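Local structure of (S)-2-haloacid dehalogenase 4A (Burkholderia cepacia, 2NO4) at residues T24-N35 and R96-Y107. The protein catalyses the hydrolytic dehalogenation of short-chain (S)-2-haloalkanoic acids to the corresponding (R)-2-hydroxyalkanoic acids, with inversion of configuration. Residues are numbered along the deposited sequence; the frame is centred on the assembly and turned at random. Where two conformers were deposited one is given.
Sequences TLLDVHSAVMRN and RLMSAYKELSAY
D27 lays its side chain over one face of the Y107 ring: CB sits 4.0 Å from the ring centroid, a CH-pi contact, and the carboxylate plane is 9° from the ring plane, so the groups stack. With chi1 at -172°, D27 swings CG away from its own N, and the carboxylate comes over the phenol end. A water joins Y107 OH to the backbone N of V28, while R206 makes a cation-pi contact with the ring. Alongside this stack the backbones form a single antiparallel bridge in which L26 and A106 are the non-hydrogen-bonded pair, flanked by D27 N to S105 O (2.7 Å, nearly straight) and Y107 N to L25 O (3.0 Å). L104 points into the other segment; its CD1 meets L26 CB at 3.8 Å and CD2 reaches the methyl of A31, which also touches Y101. Farther along, helices 30-33 and 90-102 come close at A31 and A100, whose CA atoms are 4.9 Å apart. N35 closes this end: ND2 returns to A31 O (2.8 Å), and OD1 accepts from R96 NE (3.1 Å), nearly within the guanidinium plane, although the amide is turned 78° to it. R96 also forms a salt bridge with E38. The paired crossings accord with the two linkers joining a helical cap to the Rossmann-like core of HAD hydrolases; at the core end, T24 OG1 hydrogen-bonds the nucleophile D20.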
loop_
_atom_site.group_PDB
_atom_site.type_symbol
_atom_site.label_atom_id
_atom_site.label_comp_id
_atom_site.label_asym_id
_atom_site.label_seq_id
_atom_site.Cartn_x
_atom_site.Cartn_y
_atom_site.Cartn_z
ATOM N N THR B 24 -14.783 8.673 0.689
ATOM C CA THR B 24 -15.931 8.673 1.609
ATOM C C THR B 24 -16.890 9.817 1.290
ATOM O O THR B 24 -18.061 9.579 0.992
ATOM C CB THR B 24 -15.434 8.741 3.055
ATOM O OG1 THR B 24 -14.522 7.661 3.274
ATOM C CG2 THR B 24 -16.604 8.641 4.105
ATOM N N LEU B 25 -16.390 11.053 1.367
ATOM C CA LEU B 25 -17.184 12.234 1.020
ATOM C C LEU B 25 -16.972 12.621 -0.434
ATOM O O LEU B 25 -17.889 13.116 -1.060
ATOM C CB LEU B 25 -16.828 13.437 1.915
ATOM C CG LEU B 25 -17.130 13.248 3.414
ATOM C CD1 LEU B 25 -16.695 14.460 4.226
ATOM C CD2 LEU B 25 -18.615 12.886 3.675
ATOM N N LEU B 26 -15.762 12.373 -0.941
ATOM C CA LEU B 26 -15.337 12.738 -2.297
ATOM C C LEU B 26 -15.091 11.468 -3.102
ATOM O O LEU B 26 -14.450 10.534 -2.629
ATOM C CB LEU B 26 -14.049 13.563 -2.256
ATOM C CG LEU B 26 -14.159 14.890 -1.496
ATOM C CD1 LEU B 26 -12.813 15.621 -1.434
ATOM C CD2 LEU B 26 -15.226 15.751 -2.192
ATOM N N ASP B 27 -15.557 11.478 -4.338
ATOM C CA ASP B 27 -15.537 10.288 -5.192
ATOM C C ASP B 27 -14.214 10.201 -5.977
ATOM O O ASP B 27 -14.054 10.887 -6.975
ATOM C CB ASP B 27 -16.738 10.366 -6.131
ATOM C CG ASP B 27 -16.935 9.121 -6.926
ATOM O OD1 ASP B 27 -15.983 8.331 -7.113
ATOM O OD2 ASP B 27 -18.075 8.938 -7.369
ATOM N N VAL B 28 -13.266 9.395 -5.511
ATOM C CA VAL B 28 -11.934 9.363 -6.169
ATOM C C VAL B 28 -12.007 8.950 -7.684
ATOM O O VAL B 28 -11.182 9.402 -8.500
ATOM C CB VAL B 28 -10.801 8.582 -5.350
ATOM C CG1 VAL B 28 -10.555 9.225 -3.970
ATOM C CG2 VAL B 28 -11.091 7.072 -5.183
ATOM N N HIS B 29 -13.032 8.166 -8.041
ATOM C CA HIS B 29 -13.293 7.730 -9.435
ATOM C C HIS B 29 -13.660 8.831 -10.453
ATOM O O HIS B 29 -13.425 8.672 -11.635
ATOM C CB HIS B 29 -14.356 6.633 -9.480
ATOM C CG HIS B 29 -14.217 5.609 -8.401
ATOM N ND1 HIS B 29 -15.101 5.517 -7.349
ATOM C CD2 HIS B 29 -13.307 4.624 -8.209
ATOM C CE1 HIS B 29 -14.742 4.520 -6.553
ATOM N NE2 HIS B 29 -13.647 3.971 -7.045
ATOM N N SER B 30 -14.226 9.936 -9.995
ATOM C CA SER B 30 -14.660 11.010 -10.879
ATOM C C SER B 30 -13.528 11.723 -11.652
ATOM O O SER B 30 -13.779 12.276 -12.741
ATOM C CB SER B 30 -15.502 12.042 -10.098
ATOM O OG SER B 30 -14.724 12.673 -9.090
ATOM N N ALA B 31 -12.295 11.732 -11.109
ATOM C CA ALA B 31 -11.214 12.448 -11.800
ATOM C C ALA B 31 -10.969 11.810 -13.177
ATOM O O ALA B 31 -10.975 12.534 -14.218
ATOM C CB ALA B 31 -9.908 12.550 -10.947
ATOM N N VAL B 32 -10.839 10.474 -13.213
ATOM C CA VAL B 32 -10.716 9.775 -14.529
ATOM C C VAL B 32 -12.064 9.649 -15.253
ATOM O O VAL B 32 -12.087 9.844 -16.449
ATOM C CB VAL B 32 -9.898 8.393 -14.485
ATOM C CG1 VAL B 32 -9.694 7.809 -15.886
ATOM C CG2 VAL B 32 -8.493 8.602 -13.861
ATOM N N MET B 33 -13.160 9.350 -14.551
ATOM C CA MET B 33 -14.454 9.090 -15.197
ATOM C C MET B 33 -14.894 10.256 -16.073
ATOM O O MET B 33 -15.350 10.059 -17.198
ATOM C CB MET B 33 -15.505 8.788 -14.131
ATOM C CG MET B 33 -16.558 7.724 -14.486
ATOM S SD MET B 33 -17.462 7.204 -12.980
ATOM C CE MET B 33 -16.428 5.851 -12.389
ATOM N N ARG B 34 -14.715 11.469 -15.579
ATOM C CA ARG B 34 -15.059 12.662 -16.325
ATOM C C ARG B 34 -14.160 12.934 -17.540
ATOM O O ARG B 34 -14.506 13.740 -18.384
ATOM C CB ARG B 34 -15.119 13.860 -15.373
ATOM C CG ARG B 34 -16.224 13.648 -14.296
ATOM C CD ARG B 34 -16.743 14.943 -13.642
ATOM N NE ARG B 34 -15.851 15.488 -12.609
ATOM C CZ ARG B 34 -14.954 16.458 -12.805
ATOM N NH1 ARG B 34 -14.804 17.001 -14.014
ATOM N NH2 ARG B 34 -14.193 16.882 -11.785
ATOM N N ASN B 35 -13.019 12.249 -17.626
ATOM C CA ASN B 35 -12.042 12.456 -18.690
ATOM C C ASN B 35 -11.720 11.133 -19.382
ATOM O O ASN B 35 -10.666 10.977 -19.978
ATOM C CB ASN B 35 -10.754 13.036 -18.106
ATOM C CG ASN B 35 -10.943 14.430 -17.544
ATOM O OD1 ASN B 35 -10.875 15.420 -18.283
ATOM N ND2 ASN B 35 -11.170 14.523 -16.219
ATOM N N ARG B 96 -5.122 17.980 -17.025
ATOM C CA ARG B 96 -6.569 17.728 -16.959
ATOM C C ARG B 96 -6.978 16.879 -15.760
ATOM O O ARG B 96 -7.957 17.173 -15.055
ATOM C CB ARG B 96 -7.054 17.029 -18.228
ATOM C CG ARG B 96 -7.308 17.977 -19.399
ATOM C CD ARG B 96 -7.920 17.217 -20.594
ATOM N NE ARG B 96 -9.361 17.028 -20.390
ATOM C CZ ARG B 96 -10.299 17.766 -20.987
ATOM N NH1 ARG B 96 -9.950 18.715 -21.857
ATOM N NH2 ARG B 96 -11.588 17.547 -20.728
ATOM N N LEU B 97 -6.227 15.812 -15.531
ATOM C CA LEU B 97 -6.575 14.853 -14.449
ATOM C C LEU B 97 -6.290 15.419 -13.042
ATOM O O LEU B 97 -7.087 15.240 -12.119
ATOM C CB LEU B 97 -5.908 13.503 -14.712
ATOM C CG LEU B 97 -6.491 12.668 -15.879
ATOM C CD1 LEU B 97 -5.721 11.358 -16.045
ATOM C CD2 LEU B 97 -7.948 12.370 -15.649
ATOM N N MET B 98 -5.180 16.144 -12.901
ATOM C CA MET B 98 -4.878 16.876 -11.652
ATOM C C MET B 98 -5.894 17.996 -11.352
ATOM O O MET B 98 -6.291 18.174 -10.196
ATOM C CB MET B 98 -3.436 17.416 -11.672
ATOM C CG MET B 98 -2.335 16.333 -11.640
ATOM S SD MET B 98 -2.424 15.159 -10.242
ATOM C CE MET B 98 -1.914 16.167 -8.832
ATOM N N SER B 99 -6.338 18.736 -12.382
ATOM C CA SER B 99 -7.387 19.753 -12.184
ATOM C C SER B 99 -8.685 19.126 -11.755
ATOM O O SER B 99 -9.373 19.668 -10.910
ATOM C CB SER B 99 -7.668 20.565 -13.451
ATOM O OG SER B 99 -6.484 21.190 -13.841
ATOM N N ALA B 100 -9.014 17.975 -12.336
ATOM C CA ALA B 100 -10.220 17.269 -11.954
ATOM C C ALA B 100 -10.132 16.770 -10.519
ATOM O O ALA B 100 -11.109 16.798 -9.788
ATOM C CB ALA B 100 -10.499 16.128 -12.940
ATOM N N TYR B 101 -8.947 16.354 -10.093
ATOM C CA TYR B 101 -8.749 15.853 -8.754
ATOM C C TYR B 101 -8.895 16.983 -7.740
ATOM O O TYR B 101 -9.402 16.796 -6.628
ATOM C CB TYR B 101 -7.353 15.196 -8.610
ATOM C CG TYR B 101 -7.360 14.132 -7.524
ATOM C CD1 TYR B 101 -7.548 12.779 -7.852
ATOM C CD2 TYR B 101 -7.242 14.478 -6.162
ATOM C CE1 TYR B 101 -7.584 11.806 -6.867
ATOM C CE2 TYR B 101 -7.298 13.508 -5.176
ATOM C CZ TYR B 101 -7.468 12.177 -5.549
ATOM O OH TYR B 101 -7.506 11.219 -4.592
ATOM N N LYS B 102 -8.448 18.170 -8.140
ATOM C CA LYS B 102 -8.455 19.326 -7.251
ATOM C C LYS B 102 -9.891 19.668 -6.909
ATOM O O LYS B 102 -10.156 20.183 -5.835
ATOM C CB LYS B 102 -7.730 20.519 -7.897
ATOM C CG LYS B 102 -7.152 21.453 -6.871
ATOM C CD LYS B 102 -6.230 22.501 -7.459
ATOM C CE LYS B 102 -6.075 23.596 -6.417
ATOM N NZ LYS B 102 -5.203 24.727 -6.847
ATOM N N GLU B 103 -10.815 19.346 -7.810
ATOM C CA GLU B 103 -12.240 19.527 -7.572
ATOM C C GLU B 103 -13.087 18.252 -7.768
ATOM O O GLU B 103 -14.067 18.223 -8.530
ATOM C CB GLU B 103 -12.742 20.711 -8.392
ATOM C CG GLU B 103 -11.928 21.987 -8.015
ATOM C CD GLU B 103 -12.497 23.304 -8.537
ATOM O OE1 GLU B 103 -13.470 23.297 -9.356
ATOM O OE2 GLU B 103 -11.952 24.350 -8.093
ATOM N N LEU B 104 -12.683 17.197 -7.058
ATOM C CA LEU B 104 -13.416 15.915 -7.032
ATOM C C LEU B 104 -14.861 16.093 -6.608
ATOM O O LEU B 104 -15.130 16.792 -5.632
ATOM C CB LEU B 104 -12.782 14.958 -6.017
ATOM C CG LEU B 104 -11.610 14.064 -6.295
ATOM C CD1 LEU B 104 -11.618 13.024 -5.181
ATOM C CD2 LEU B 104 -11.636 13.368 -7.697
ATOM N N SER B 105 -15.763 15.431 -7.335
ATOM C CA SER B 105 -17.188 15.333 -7.007
ATOM C C SER B 105 -17.411 14.754 -5.621
ATOM O O SER B 105 -16.761 13.753 -5.235
ATOM C CB SER B 105 -17.886 14.377 -7.989
ATOM O OG SER B 105 -17.650 14.771 -9.317
ATOM N N ALA B 106 -18.345 15.370 -4.902
ATOM C CA ALA B 106 -18.893 14.796 -3.677
ATOM C C ALA B 106 -19.857 13.684 -4.054
ATOM O O ALA B 106 -20.552 13.772 -5.081
ATOM C CB ALA B 106 -19.610 15.849 -2.855
ATOM N N TYR B 107 -19.899 12.644 -3.219
ATOM C CA TYR B 107 -20.985 11.677 -3.290
ATOM C C TYR B 107 -22.319 12.382 -3.071
ATOM O O TYR B 107 -22.386 13.362 -2.332
ATOM C CB TYR B 107 -20.785 10.515 -2.283
ATOM C CG TYR B 107 -19.771 9.531 -2.769
ATOM C CD1 TYR B 107 -20.124 8.521 -3.691
ATOM C CD2 TYR B 107 -18.438 9.632 -2.361
ATOM C CE1 TYR B 107 -19.173 7.625 -4.160
ATOM C CE2 TYR B 107 -17.502 8.749 -2.823
ATOM C CZ TYR B 107 -17.880 7.752 -3.723
ATOM O OH TYR B 107 -16.929 6.880 -4.175
HETATM O O HOH W 1 -14.131 6.972 -4.415
#